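Local coordinates for catalase (Bacillus pumilus, PDB 4QOR), which catalyses the haem-dependent breakdown of hydrogen peroxide into water and molecular oxygen, at residues A[132-137]-A[175-180]; A[96-101]-A[109-114]; A[105-110]-A[233-238]. All coordinates share one frame; numbering follows the deposited sequence.

Interaction 1 of 3, residues A[132-137]-A[175-180]; sequences LPIFFI and THMLTW. With HEM (protoporphyrin IX containing Fe), chain E; 2CH (2-chlorophenol), chain G.
M177 and F136 form a Met-aromatic contact where the loop after strand 123-130 packs on the start of helix 175-181 in the catalase fold. M177 CG points away from its own amide nitrogen (chi1 -176°), which sets it over the centre of the F136 ring, a CH-pi contact 3.6 Å from the centroid; the bend at the next bond leaves SD 4.7 Å from that centroid. Methionine suits the place because its unbranched end can bend to bring CE within 3.9 Å of L132 CD1. Two more CH-pi contacts follow. P133 lays its CD over the six-membered ring of W180, whose indole also takes a cation-pi contact from K428; a proline's flat side suits this broad face. I134 drives CD1 close over a face of H176, 3.3 Å from the ring centroid, and the same methyl touches W180 CD1. H176 ND1 donates a hydrogen bond to T282 O, which helps hold the imidazole in place. The polar link is indirect: a water accepts from M177 N, an amide of the first helical turn, and donates to F135 O. Towards the haem, the F135 ring lies between F136 CD1 on one face and the methyl CMC of the porphyrin on the other. Next to the bound 2-chlorophenol, F136 CZ is 3.1 Å from the phenol oxygen and L178 CD2 3.6 Å from the chlorine CL8.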
loop_
_atom_site.group_PDB
_atom_site.type_symbol
_atom_site.label_atom_id
_atom_site.label_comp_id
_atom_site.label_asym_id
_atom_site.label_seq_id
_atom_site.Cartn_x
_atom_site.Cartn_y
_atom_site.Cartn_z
ATOM N N LEU A 132 -27.890 -19.754 3.139
ATOM C CA LEU A 132 -28.119 -20.792 4.146
ATOM C C LEU A 132 -28.109 -20.201 5.570
ATOM O O LEU A 132 -27.367 -19.276 5.860
ATOM C CB LEU A 132 -27.076 -21.890 4.048
ATOM C CG LEU A 132 -26.901 -22.498 2.655
ATOM C CD1 LEU A 132 -25.827 -23.569 2.703
ATOM C CD2 LEU A 132 -28.180 -23.106 2.130
ATOM N N PRO A 133 -28.949 -20.750 6.471
ATOM C CA PRO A 133 -29.236 -20.050 7.720
ATOM C C PRO A 133 -28.292 -20.377 8.893
ATOM O O PRO A 133 -28.483 -19.813 10.006
ATOM C CB PRO A 133 -30.707 -20.478 8.020
ATOM C CG PRO A 133 -30.742 -21.847 7.520
ATOM C CD PRO A 133 -29.902 -21.841 6.244
ATOM N N ILE A 134 -27.309 -21.249 8.679
ATOM C CA ILE A 134 -26.382 -21.662 9.748
ATOM C C ILE A 134 -24.963 -21.594 9.217
ATOM O O ILE A 134 -24.753 -21.260 8.062
ATOM C CB ILE A 134 -26.674 -23.069 10.249
ATOM C CG1 ILE A 134 -26.760 -24.066 9.105
ATOM C CG2 ILE A 134 -28.017 -23.097 10.969
ATOM C CD1 ILE A 134 -26.825 -25.508 9.561
ATOM N N PHE A 135 -24.001 -21.980 10.026
ATOM C CA PHE A 135 -22.636 -21.983 9.579
ATOM C C PHE A 135 -21.927 -23.226 10.062
ATOM O O PHE A 135 -22.490 -24.013 10.825
ATOM C CB PHE A 135 -21.913 -20.712 10.057
ATOM C CG PHE A 135 -20.832 -20.234 9.142
ATOM C CD1 PHE A 135 -21.152 -19.763 7.872
ATOM C CD2 PHE A 135 -19.525 -20.212 9.549
ATOM C CE1 PHE A 135 -20.182 -19.291 7.031
ATOM C CE2 PHE A 135 -18.523 -19.716 8.704
ATOM C CZ PHE A 135 -18.854 -19.317 7.428
ATOM N N PHE A 136 -20.721 -23.424 9.531
ATOM C CA PHE A 136 -19.931 -24.654 9.695
ATOM C C PHE A 136 -19.262 -24.680 11.074
ATOM O O PHE A 136 -18.949 -25.742 11.597
ATOM C CB PHE A 136 -18.739 -24.698 8.731
ATOM C CG PHE A 136 -19.070 -24.562 7.282
ATOM C CD1 PHE A 136 -19.142 -23.304 6.691
ATOM C CD2 PHE A 136 -19.208 -25.685 6.503
ATOM C CE1 PHE A 136 -19.406 -23.150 5.339
ATOM C CE2 PHE A 136 -19.485 -25.562 5.151
ATOM C CZ PHE A 136 -19.572 -24.290 4.560
ATOM N N ILE A 137 -19.029 -23.501 11.640
ATOM C CA ILE A 137 -18.244 -23.351 12.865
ATOM C C ILE A 137 -18.964 -22.322 13.721
ATOM O O ILE A 137 -19.887 -21.701 13.249
ATOM C CB ILE A 137 -16.799 -22.898 12.583
ATOM C CG1 ILE A 137 -16.742 -21.643 11.662
ATOM C CG2 ILE A 137 -15.969 -24.031 11.961
ATOM C CD1 ILE A 137 -15.391 -20.950 11.608
ATOM N N THR A 175 -21.711 -30.414 11.065
ATOM C CA THR A 175 -22.516 -31.510 10.511
ATOM C C THR A 175 -23.846 -30.957 9.998
ATOM O O THR A 175 -24.295 -31.317 8.921
ATOM C CB THR A 175 -22.683 -32.658 11.564
ATOM O OG1 THR A 175 -21.381 -33.172 11.965
ATOM C CG2 THR A 175 -23.576 -33.780 10.986
ATOM N N HIS A 176 -24.438 -30.032 10.741
ATOM C CA HIS A 176 -25.681 -29.405 10.324
ATOM C C HIS A 176 -25.506 -28.634 9.040
ATOM O O HIS A 176 -26.262 -28.795 8.089
ATOM C CB HIS A 176 -26.255 -28.521 11.465
ATOM C CG HIS A 176 -27.678 -28.101 11.246
ATOM N ND1 HIS A 176 -28.296 -27.126 11.999
ATOM C CD2 HIS A 176 -28.601 -28.526 10.343
ATOM C CE1 HIS A 176 -29.521 -26.941 11.550
ATOM N NE2 HIS A 176 -29.737 -27.791 10.554
ATOM N N MET A 177 -24.467 -27.824 8.973
ATOM C CA MET A 177 -24.232 -27.031 7.790
ATOM C C MET A 177 -24.060 -27.889 6.545
ATOM O O MET A 177 -24.656 -27.608 5.499
ATOM C CB MET A 177 -22.967 -26.169 7.970
ATOM C CG MET A 177 -22.688 -25.229 6.792
ATOM S SD MET A 177 -24.005 -24.020 6.465
ATOM C CE MET A 177 -23.134 -22.821 5.440
ATOM N N LEU A 178 -23.223 -28.912 6.649
ATOM C CA LEU A 178 -22.982 -29.817 5.512
ATOM C C LEU A 178 -24.248 -30.530 5.021
ATOM O O LEU A 178 -24.463 -30.726 3.822
ATOM C CB LEU A 178 -21.916 -30.821 5.884
ATOM C CG LEU A 178 -20.578 -30.151 6.254
ATOM C CD1 LEU A 178 -19.654 -31.145 6.886
ATOM C CD2 LEU A 178 -19.885 -29.570 5.034
ATOM N N THR A 179 -25.146 -30.840 5.952
ATOM C CA THR A 179 -26.425 -31.409 5.619
ATOM C C THR A 179 -27.321 -30.454 4.788
ATOM O O THR A 179 -28.183 -30.926 4.030
ATOM C CB THR A 179 -27.140 -31.842 6.911
ATOM O OG1 THR A 179 -26.265 -32.745 7.619
ATOM C CG2 THR A 179 -28.451 -32.520 6.601
ATOM N N TRP A 180 -27.126 -29.138 4.924
ATOM C CA TRP A 180 -27.770 -28.186 4.033
ATOM C C TRP A 180 -27.003 -28.011 2.722
ATOM O O TRP A 180 -27.598 -27.958 1.637
ATOM C CB TRP A 180 -27.886 -26.795 4.694
ATOM C CG TRP A 180 -28.902 -26.616 5.748
ATOM C CD1 TRP A 180 -28.845 -27.087 7.014
ATOM C CD2 TRP A 180 -30.121 -25.842 5.664
ATOM N NE1 TRP A 180 -29.938 -26.683 7.711
ATOM C CE2 TRP A 180 -30.747 -25.939 6.896
ATOM C CE3 TRP A 180 -30.746 -25.136 4.658
ATOM C CZ2 TRP A 180 -31.973 -25.340 7.159
ATOM C CZ3 TRP A 180 -31.954 -24.534 4.919
ATOM C CH2 TRP A 180 -32.566 -24.658 6.146
HETATM C CHA HEM E . -17.058 -11.562 3.037
HETATM C CHB HEM E . -14.750 -12.753 7.161
HETATM C CHC HEM E . -18.547 -15.651 8.338
HETATM C CHD HEM E . -21.128 -13.556 4.813
HETATM C C1A HEM E . -16.106 -11.682 4.020
HETATM C C2A HEM E . -14.856 -11.003 3.993
HETATM C C3A HEM E . -14.227 -11.343 5.156
HETATM C C4A HEM E . -15.070 -12.199 5.923
HETATM C CMA HEM E . -12.882 -10.874 5.609
HETATM C CAA HEM E . -14.338 -10.079 2.908
HETATM C CBA HEM E . -15.116 -8.763 3.050
HETATM C CGA HEM E . -14.622 -7.579 2.240
HETATM O O1A HEM E . -15.300 -6.493 2.123
HETATM O O2A HEM E . -13.508 -7.670 1.712
HETATM C C1B HEM E . -15.602 -13.665 7.843
HETATM C C2B HEM E . -15.272 -14.317 9.086
HETATM C C3B HEM E . -16.322 -15.127 9.389
HETATM C C4B HEM E . -17.319 -14.969 8.320
HETATM C CMB HEM E . -14.047 -14.222 9.953
HETATM C CAB HEM E . -16.465 -15.973 10.568
HETATM C CBB HEM E . -15.576 -15.830 11.528
HETATM C C1C HEM E . -19.567 -15.296 7.489
HETATM C C2C HEM E . -20.905 -15.481 7.810
HETATM C C3C HEM E . -21.656 -14.887 6.814
HETATM C C4C HEM E . -20.758 -14.299 5.901
HETATM C CMC HEM E . -21.370 -16.243 9.032
HETATM C CAC HEM E . -23.102 -14.783 6.732
HETATM C CBC HEM E . -23.803 -15.013 7.824
HETATM C C1D HEM E . -20.170 -12.854 4.078
HETATM C C2D HEM E . -20.568 -12.158 2.856
HETATM C C3D HEM E . -19.446 -11.627 2.351
HETATM C C4D HEM E . -18.361 -12.001 3.262
HETATM C CMD HEM E . -21.983 -12.094 2.324
HETATM C CAD HEM E . -19.349 -10.806 1.103
HETATM C CBD HEM E . -19.674 -9.361 1.511
HETATM C CGD HEM E . -19.456 -8.499 0.311
HETATM O O1D HEM E . -20.415 -8.444 -0.478
HETATM O O2D HEM E . -18.351 -7.890 0.101
HETATM N NA HEM E . -16.222 -12.401 5.221
HETATM N NB HEM E . -16.832 -14.094 7.453
HETATM N NC HEM E . -19.501 -14.526 6.396
HETATM N ND HEM E . -18.855 -12.741 4.275
HETATM FE FE HEM E . -17.886 -13.419 5.736
HETATM C C1 2CH G . -17.928 -25.993 0.864
HETATM C C2 2CH G . -17.952 -25.294 -0.322
HETATM C C3 2CH G . -17.906 -26.051 -1.481
HETATM C C4 2CH G . -17.827 -27.453 -1.485
HETATM C C5 2CH G . -17.810 -28.176 -0.308
HETATM C C6 2CH G . -17.854 -27.458 0.861
HETATM O O 2CH G . -17.983 -25.423 2.091
HETATM CL CL8 2CH G . -17.802 -28.156 2.518
HETATM O O HOH W 1 -23.477 -26.548 11.245
#

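Interaction 2 of 3, residues A[96-101]-A[109-114]; sequences STVIHP and RDPRGF. With 2CH (2-chlorophenol), chain G; HEM (protoporphyrin IX containing Fe), chain E.
S96 and G113 make an antiparallel hydrogen-bonded pair where strands 88-96 and 113-120 meet beside the haem. G113 N donates to S96 O at 2.9 Å, and the return bond from S96 N is weak. Here packing is tight: S96 OG, placed between its backbone N and carbonyl carbon (chi1 55°), sits 3.4 Å from G113 CA, so a side chain at this glycine would collide with it, and G113 CA also lies 3.4 Å from the haem methyl CMD. The serine hydroxyl is hydrogen-bonded to H57, probably the distal histidine of the family. Also close-set is the loop 97-99 held by D110, whose OD2 accepts from V98 N at 2.9 Å and from I99 N. Both amides reach it from one face of the carboxylate, the first well above the plane, the second on the syn side. V98 CG2 comes within 3.2 Å of P111 O, a buried carbonyl without a polar partner. Looser is the flank where T97 CG2 rests over a face of the R112 guanidinium, 3.9 Å from NE; NH1 bonds to D110 O and L108 O keep that group in position. Beyond I99, a water joins H100 N to D110 OD2. Three donors on OD2 probably restrain the rotation of the carboxylate, leaving D110 OD1 beside the 2-chlorophenol ring, 3.1 Å from C2, consistent with V98 and D110 lining the family's access channel.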
loop_
_atom_site.group_PDB
_atom_site.type_symbol
_atom_site.label_atom_id
_atom_site.label_comp_id
_atom_site.label_asym_id
_atom_site.label_seq_id
_atom_site.Cartn_x
_atom_site.Cartn_y
_atom_site.Cartn_z
ATOM N N SER A 96 -22.888 -13.096 -3.779
ATOM C CA SER A 96 -21.556 -13.669 -4.056
ATOM C C SER A 96 -21.575 -15.176 -3.898
ATOM O O SER A 96 -22.466 -15.733 -3.260
ATOM C CB SER A 96 -20.512 -13.031 -3.114
ATOM O OG SER A 96 -20.866 -13.148 -1.743
ATOM N N THR A 97 -20.566 -15.848 -4.454
ATOM C CA THR A 97 -20.046 -17.122 -3.937
ATOM C C THR A 97 -19.030 -16.918 -2.819
ATOM O O THR A 97 -18.979 -15.808 -2.248
ATOM C CB THR A 97 -19.435 -17.964 -5.080
ATOM O OG1 THR A 97 -18.296 -17.317 -5.629
ATOM C CG2 THR A 97 -20.474 -18.172 -6.212
ATOM N N VAL A 98 -18.257 -17.938 -2.446
ATOM C CA VAL A 98 -17.419 -17.814 -1.271
ATOM C C VAL A 98 -15.947 -18.047 -1.529
ATOM O O VAL A 98 -15.115 -17.192 -1.214
ATOM C CB VAL A 98 -17.880 -18.726 -0.125
ATOM C CG1 VAL A 98 -16.938 -18.632 1.085
ATOM C CG2 VAL A 98 -19.302 -18.381 0.304
ATOM N N ILE A 99 -15.609 -19.219 -2.030
ATOM C CA ILE A 99 -14.291 -19.757 -1.935
ATOM C C ILE A 99 -13.352 -19.311 -3.109
ATOM O O ILE A 99 -12.246 -18.913 -2.853
ATOM C CB ILE A 99 -14.327 -21.295 -1.834
ATOM C CG1 ILE A 99 -14.900 -21.676 -0.451
ATOM C CG2 ILE A 99 -12.932 -21.891 -1.976
ATOM C CD1 ILE A 99 -14.044 -21.233 0.733
ATOM N N HIS A 100 -13.803 -19.422 -4.357
ATOM C CA HIS A 100 -12.920 -19.237 -5.471
ATOM C C HIS A 100 -12.773 -17.775 -5.845
ATOM O O HIS A 100 -13.541 -16.938 -5.384
ATOM C CB HIS A 100 -13.351 -20.096 -6.662
ATOM C CG HIS A 100 -13.222 -21.558 -6.384
ATOM N ND1 HIS A 100 -12.080 -22.286 -6.651
ATOM C CD2 HIS A 100 -14.083 -22.416 -5.792
ATOM C CE1 HIS A 100 -12.262 -23.542 -6.299
ATOM N NE2 HIS A 100 -13.459 -23.640 -5.746
ATOM N N PRO A 101 -11.737 -17.456 -6.675
ATOM C CA PRO A 101 -11.418 -16.016 -6.817
ATOM C C PRO A 101 -12.445 -15.297 -7.700
ATOM O O PRO A 101 -13.419 -15.904 -8.177
ATOM C CB PRO A 101 -10.007 -16.021 -7.444
ATOM C CG PRO A 101 -9.403 -17.351 -7.044
ATOM C CD PRO A 101 -10.590 -18.301 -7.065
ATOM N N ARG A 109 -20.558 -25.368 -6.117
ATOM C CA ARG A 109 -21.155 -25.503 -4.778
ATOM C C ARG A 109 -20.518 -24.516 -3.776
ATOM O O ARG A 109 -19.307 -24.374 -3.738
ATOM C CB ARG A 109 -20.979 -26.948 -4.291
ATOM C CG ARG A 109 -21.674 -27.263 -2.975
ATOM C CD ARG A 109 -21.674 -28.757 -2.664
ATOM N NE ARG A 109 -22.183 -29.570 -3.778
ATOM C CZ ARG A 109 -23.460 -29.704 -4.112
ATOM N NH1 ARG A 109 -24.431 -29.174 -3.372
ATOM N NH2 ARG A 109 -23.783 -30.434 -5.154
ATOM N N ASP A 110 -21.345 -23.883 -2.960
ATOM C CA ASP A 110 -20.897 -22.879 -1.999
ATOM C C ASP A 110 -22.155 -22.316 -1.402
ATOM O O ASP A 110 -23.132 -22.147 -2.115
ATOM C CB ASP A 110 -20.126 -21.726 -2.722
ATOM C CG ASP A 110 -18.642 -21.632 -2.344
ATOM O OD1 ASP A 110 -18.126 -22.370 -1.458
ATOM O OD2 ASP A 110 -17.940 -20.797 -3.021
ATOM N N PRO A 111 -22.104 -21.896 -0.127
ATOM C CA PRO A 111 -23.032 -20.833 0.282
ATOM C C PRO A 111 -22.967 -19.640 -0.646
ATOM O O PRO A 111 -21.949 -19.398 -1.275
ATOM C CB PRO A 111 -22.536 -20.416 1.664
ATOM C CG PRO A 111 -21.631 -21.519 2.092
ATOM C CD PRO A 111 -21.011 -22.047 0.835
ATOM N N ARG A 112 -24.042 -18.879 -0.668
ATOM C CA ARG A 112 -24.029 -17.620 -1.321
ATOM C C ARG A 112 -24.159 -16.481 -0.328
ATOM O O ARG A 112 -24.970 -16.532 0.577
ATOM C CB ARG A 112 -25.182 -17.557 -2.325
ATOM C CG ARG A 112 -24.799 -17.893 -3.761
ATOM C CD ARG A 112 -24.231 -19.293 -3.884
ATOM N NE ARG A 112 -23.936 -19.634 -5.263
ATOM C CZ ARG A 112 -23.345 -20.759 -5.666
ATOM N NH1 ARG A 112 -22.970 -21.670 -4.799
ATOM N NH2 ARG A 112 -23.097 -20.946 -6.963
ATOM N N GLY A 113 -23.344 -15.452 -0.526
ATOM C CA GLY A 113 -23.457 -14.260 0.235
ATOM C C GLY A 113 -24.636 -13.427 -0.130
ATOM O O GLY A 113 -25.069 -13.426 -1.269
ATOM N N PHE A 114 -25.175 -12.711 0.861
ATOM C CA PHE A 114 -26.420 -11.964 0.733
ATOM C C PHE A 114 -26.274 -10.788 1.665
ATOM O O PHE A 114 -26.711 -10.827 2.779
ATOM C CB PHE A 114 -27.595 -12.881 1.145
ATOM C CG PHE A 114 -28.959 -12.423 0.672
ATOM C CD1 PHE A 114 -29.375 -11.102 0.804
ATOM C CD2 PHE A 114 -29.874 -13.346 0.181
ATOM C CE1 PHE A 114 -30.652 -10.700 0.417
ATOM C CE2 PHE A 114 -31.169 -12.952 -0.231
ATOM C CZ PHE A 114 -31.553 -11.633 -0.120
HETATM C C1 2CH G . -17.928 -25.993 0.864
HETATM C C2 2CH G . -17.952 -25.294 -0.322
HETATM C C3 2CH G . -17.906 -26.051 -1.481
HETATM C C4 2CH G . -17.827 -27.453 -1.485
HETATM C C5 2CH G . -17.810 -28.176 -0.308
HETATM C C6 2CH G . -17.854 -27.458 0.861
HETATM O O 2CH G . -17.983 -25.423 2.091
HETATM CL CL8 2CH G . -17.802 -28.156 2.518
HETATM C CHA HEM E . -17.058 -11.562 3.037
HETATM C CHB HEM E . -14.750 -12.753 7.161
HETATM C CHC HEM E . -18.547 -15.651 8.338
HETATM C CHD HEM E . -21.128 -13.556 4.813
HETATM C C1A HEM E . -16.106 -11.682 4.020
HETATM C C2A HEM E . -14.856 -11.003 3.993
HETATM C C3A HEM E . -14.227 -11.343 5.156
HETATM C C4A HEM E . -15.070 -12.199 5.923
HETATM C CMA HEM E . -12.882 -10.874 5.609
HETATM C CAA HEM E . -14.338 -10.079 2.908
HETATM C CBA HEM E . -15.116 -8.763 3.050
HETATM C CGA HEM E . -14.622 -7.579 2.240
HETATM O O1A HEM E . -15.300 -6.493 2.123
HETATM O O2A HEM E . -13.508 -7.670 1.712
HETATM C C1B HEM E . -15.602 -13.665 7.843
HETATM C C2B HEM E . -15.272 -14.317 9.086
HETATM C C3B HEM E . -16.322 -15.127 9.389
HETATM C C4B HEM E . -17.319 -14.969 8.320
HETATM C CMB HEM E . -14.047 -14.222 9.953
HETATM C CAB HEM E . -16.465 -15.973 10.568
HETATM C CBB HEM E . -15.576 -15.830 11.528
HETATM C C1C HEM E . -19.567 -15.296 7.489
HETATM C C2C HEM E . -20.905 -15.481 7.810
HETATM C C3C HEM E . -21.656 -14.887 6.814
HETATM C C4C HEM E . -20.758 -14.299 5.901
HETATM C CMC HEM E . -21.370 -16.243 9.032
HETATM C CAC HEM E . -23.102 -14.783 6.732
HETATM C CBC HEM E . -23.803 -15.013 7.824
HETATM C C1D HEM E . -20.170 -12.854 4.078
HETATM C C2D HEM E . -20.568 -12.158 2.856
HETATM C C3D HEM E . -19.446 -11.627 2.351
HETATM C C4D HEM E . -18.361 -12.001 3.262
HETATM C CMD HEM E . -21.983 -12.094 2.324
HETATM C CAD HEM E . -19.349 -10.806 1.103
HETATM C CBD HEM E . -19.674 -9.361 1.511
HETATM C CGD HEM E . -19.456 -8.499 0.311
HETATM O O1D HEM E . -20.415 -8.444 -0.478
HETATM O O2D HEM E . -18.351 -7.890 0.101
HETATM N NA HEM E . -16.222 -12.401 5.221
HETATM N NB HEM E . -16.832 -14.094 7.453
HETATM N NC HEM E . -19.501 -14.526 6.396
HETATM N ND HEM E . -18.855 -12.741 4.275
HETATM FE FE HEM E . -17.886 -13.419 5.736
HETATM O O HOH W 2 -16.429 -20.443 -5.310
#

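Interaction 3 of 3, residues A[105-110]-A[233-238]; sequences PETLRD and AEIQAN. With 2CH (2-chlorophenol), chain G.
The loop between strands 88-96 and 113-120 is pinned to helix 229-238 at a subunit interface of the tetramer, and T107 and Q236 do the pinning. T107 OG1 donates to Q236 OE1 over 2.6 Å, in the carbonyl plane of the amide and on a lone pair, with a C=O...O angle of 117°. The glutamine can offer that oxygen because its chain leaves the helix in the trans arrangement about CA-CB (chi1 -170°) and stays extended beyond CG; the chain runs past the threonine, so OG1 also touches CB and CG of Q236, both at 3.3 Å. The other branch of the threonine is apolar: CG2 packs on I235 CG2 at 3.7 Å, while the side chain also touches H242 of the next helix. A branched residue with one hydroxyl and one methyl suits this place, since each arm meets a different neighbour. Replacing T107 by an alanine would probably leave Q236 OE1 without this donor, let the amide turn more easily, and open a gap beside the I235 methyl. Around OE1 the remaining wall is apolar, with L108 CD2 3.5 Å away and P105 CB a little farther. P105 and L108 also pack on F240 of the second subunit. The other end of the amide, NE2, is hydrogen-bonded to O of Q236 in the second subunit, so one glutamine ties loop to helix and chain to chain, and the contact belongs to a tetramer interface in which helix 229-238 meets the same helix of the second subunit.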
loop_
_atom_site.group_PDB
_atom_site.type_symbol
_atom_site.label_atom_id
_atom_site.label_comp_id
_atom_site.label_asym_id
_atom_site.label_seq_id
_atom_site.Cartn_x
_atom_site.Cartn_y
_atom_site.Cartn_z
ATOM N N PRO A 105 -16.393 -19.597 -11.699
ATOM C CA PRO A 105 -17.783 -19.813 -12.130
ATOM C C PRO A 105 -18.832 -19.633 -11.018
ATOM O O PRO A 105 -18.555 -19.936 -9.840
ATOM C CB PRO A 105 -17.771 -21.256 -12.643
ATOM C CG PRO A 105 -16.322 -21.502 -13.034
ATOM C CD PRO A 105 -15.517 -20.745 -12.008
ATOM N N GLU A 106 -20.038 -19.204 -11.393
ATOM C CA GLU A 106 -21.152 -19.121 -10.450
ATOM C C GLU A 106 -22.028 -20.413 -10.324
ATOM O O GLU A 106 -23.115 -20.400 -9.739
ATOM C CB GLU A 106 -21.995 -17.856 -10.734
ATOM C CG GLU A 106 -21.221 -16.565 -10.383
ATOM C CD GLU A 106 -21.892 -15.299 -10.880
ATOM O OE1 GLU A 106 -22.378 -15.306 -12.044
ATOM O OE2 GLU A 106 -21.895 -14.292 -10.131
ATOM N N THR A 107 -21.481 -21.506 -10.825
ATOM C CA THR A 107 -22.119 -22.842 -10.894
ATOM C C THR A 107 -21.481 -23.837 -9.916
ATOM O O THR A 107 -21.870 -25.008 -9.847
ATOM C CB THR A 107 -21.932 -23.435 -12.320
ATOM O OG1 THR A 107 -20.586 -23.221 -12.723
ATOM C CG2 THR A 107 -22.831 -22.757 -13.338
ATOM N N LEU A 108 -20.529 -23.361 -9.132
ATOM C CA LEU A 108 -19.905 -24.171 -8.123
ATOM C C LEU A 108 -20.768 -24.285 -6.864
ATOM O O LEU A 108 -21.565 -23.386 -6.553
ATOM C CB LEU A 108 -18.558 -23.607 -7.746
ATOM C CG LEU A 108 -17.626 -23.262 -8.937
ATOM C CD1 LEU A 108 -16.311 -22.735 -8.408
ATOM C CD2 LEU A 108 -17.402 -24.488 -9.833
ATOM N N ARG A 109 -20.558 -25.368 -6.117
ATOM C CA ARG A 109 -21.155 -25.503 -4.778
ATOM C C ARG A 109 -20.518 -24.516 -3.776
ATOM O O ARG A 109 -19.307 -24.374 -3.738
ATOM C CB ARG A 109 -20.979 -26.948 -4.291
ATOM C CG ARG A 109 -21.674 -27.263 -2.975
ATOM C CD ARG A 109 -21.674 -28.757 -2.664
ATOM N NE ARG A 109 -22.183 -29.570 -3.778
ATOM C CZ ARG A 109 -23.460 -29.704 -4.112
ATOM N NH1 ARG A 109 -24.431 -29.174 -3.372
ATOM N NH2 ARG A 109 -23.783 -30.434 -5.154
ATOM N N ASP A 110 -21.345 -23.883 -2.960
ATOM C CA ASP A 110 -20.897 -22.879 -1.999
ATOM C C ASP A 110 -22.155 -22.316 -1.402
ATOM O O ASP A 110 -23.132 -22.147 -2.115
ATOM C CB ASP A 110 -20.126 -21.726 -2.722
ATOM C CG ASP A 110 -18.642 -21.632 -2.344
ATOM O OD1 ASP A 110 -18.126 -22.370 -1.458
ATOM O OD2 ASP A 110 -17.940 -20.797 -3.021
ATOM N N ALA A 233 -23.399 -28.325 -14.251
ATOM C CA ALA A 233 -22.375 -28.626 -15.247
ATOM C C ALA A 233 -22.813 -28.149 -16.620
ATOM O O ALA A 233 -22.055 -27.478 -17.312
ATOM C CB ALA A 233 -22.053 -30.113 -15.274
ATOM N N GLU A 234 -24.058 -28.401 -16.962
ATOM C CA GLU A 234 -24.643 -27.890 -18.227
ATOM C C GLU A 234 -24.528 -26.359 -18.365
ATOM O O GLU A 234 -24.185 -25.852 -19.425
ATOM C CB GLU A 234 -26.135 -28.309 -18.358
ATOM C CG GLU A 234 -26.421 -29.773 -18.597
ATOM C CD GLU A 234 -27.896 -30.137 -18.426
ATOM O OE1 GLU A 234 -28.209 -31.332 -18.144
ATOM O OE2 GLU A 234 -28.739 -29.219 -18.578
ATOM N N ILE A 235 -24.827 -25.620 -17.299
ATOM C CA ILE A 235 -24.740 -24.159 -17.356
ATOM C C ILE A 235 -23.281 -23.759 -17.413
ATOM O O ILE A 235 -22.908 -22.901 -18.225
ATOM C CB ILE A 235 -25.467 -23.478 -16.159
ATOM C CG1 ILE A 235 -26.976 -23.622 -16.337
ATOM C CG2 ILE A 235 -25.153 -21.992 -16.079
ATOM C CD1 ILE A 235 -27.732 -23.460 -15.022
ATOM N N GLN A 236 -22.440 -24.418 -16.613
ATOM C CA GLN A 236 -21.026 -24.091 -16.542
ATOM C C GLN A 236 -20.326 -24.212 -17.898
ATOM O O GLN A 236 -19.456 -23.392 -18.229
ATOM C CB GLN A 236 -20.281 -24.976 -15.550
ATOM C CG GLN A 236 -18.868 -24.509 -15.281
ATOM C CD GLN A 236 -18.266 -25.215 -14.089
ATOM O OE1 GLN A 236 -18.794 -25.091 -12.977
ATOM N NE2 GLN A 236 -17.128 -25.888 -14.282
ATOM N N ALA A 237 -20.723 -25.203 -18.687
ATOM C CA ALA A 237 -20.206 -25.377 -20.034
ATOM C C ALA A 237 -20.208 -24.107 -20.854
ATOM O O ALA A 237 -19.304 -23.892 -21.658
ATOM C CB ALA A 237 -21.015 -26.439 -20.761
ATOM N N ASN A 238 -21.249 -23.291 -20.682
ATOM C CA ASN A 238 -21.603 -22.165 -21.564
ATOM C C ASN A 238 -21.553 -20.800 -20.940
ATOM O O ASN A 238 -21.537 -19.812 -21.649
ATOM C CB ASN A 238 -23.020 -22.383 -22.064
ATOM C CG ASN A 238 -23.080 -23.528 -23.045
ATOM O OD1 ASN A 238 -22.152 -23.713 -23.848
ATOM N ND2 ASN A 238 -24.125 -24.315 -22.970
HETATM C C1 2CH G . -17.928 -25.993 0.864
HETATM C C2 2CH G . -17.952 -25.294 -0.322
HETATM C C3 2CH G . -17.906 -26.051 -1.481
HETATM C C4 2CH G . -17.827 -27.453 -1.485
HETATM C C5 2CH G . -17.810 -28.176 -0.308
HETATM C C6 2CH G . -17.854 -27.458 0.861
HETATM O O 2CH G . -17.983 -25.423 2.091
HETATM CL CL8 2CH G . -17.802 -28.156 2.518
#

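How the interactions relate
All three contacts are buried, interactions 1 and 2 within the chain and interaction 3 with help from the second subunit. Interaction 2 lies deepest, its centre about 9 Å from the chain centre, against 15 Å for interaction 1 and 20 Å for interaction 3. Their chemistry differs with what they join: interaction 2 relies on backbone amides and a carboxylate, interaction 1 on aromatic and sulfur packing of loop on helix, interaction 3 on one side-chain hydrogen bond. Interactions 2 and 3 use the same loop, and R112 NH2 makes a weak hydrogen bond to E106 O. M177 CE packs on P111 CG between interactions 1 and 2. The 2-chlorophenol lies between F136 and L178 of interaction 1 and R109 and D110, shared by interactions 2 and 3.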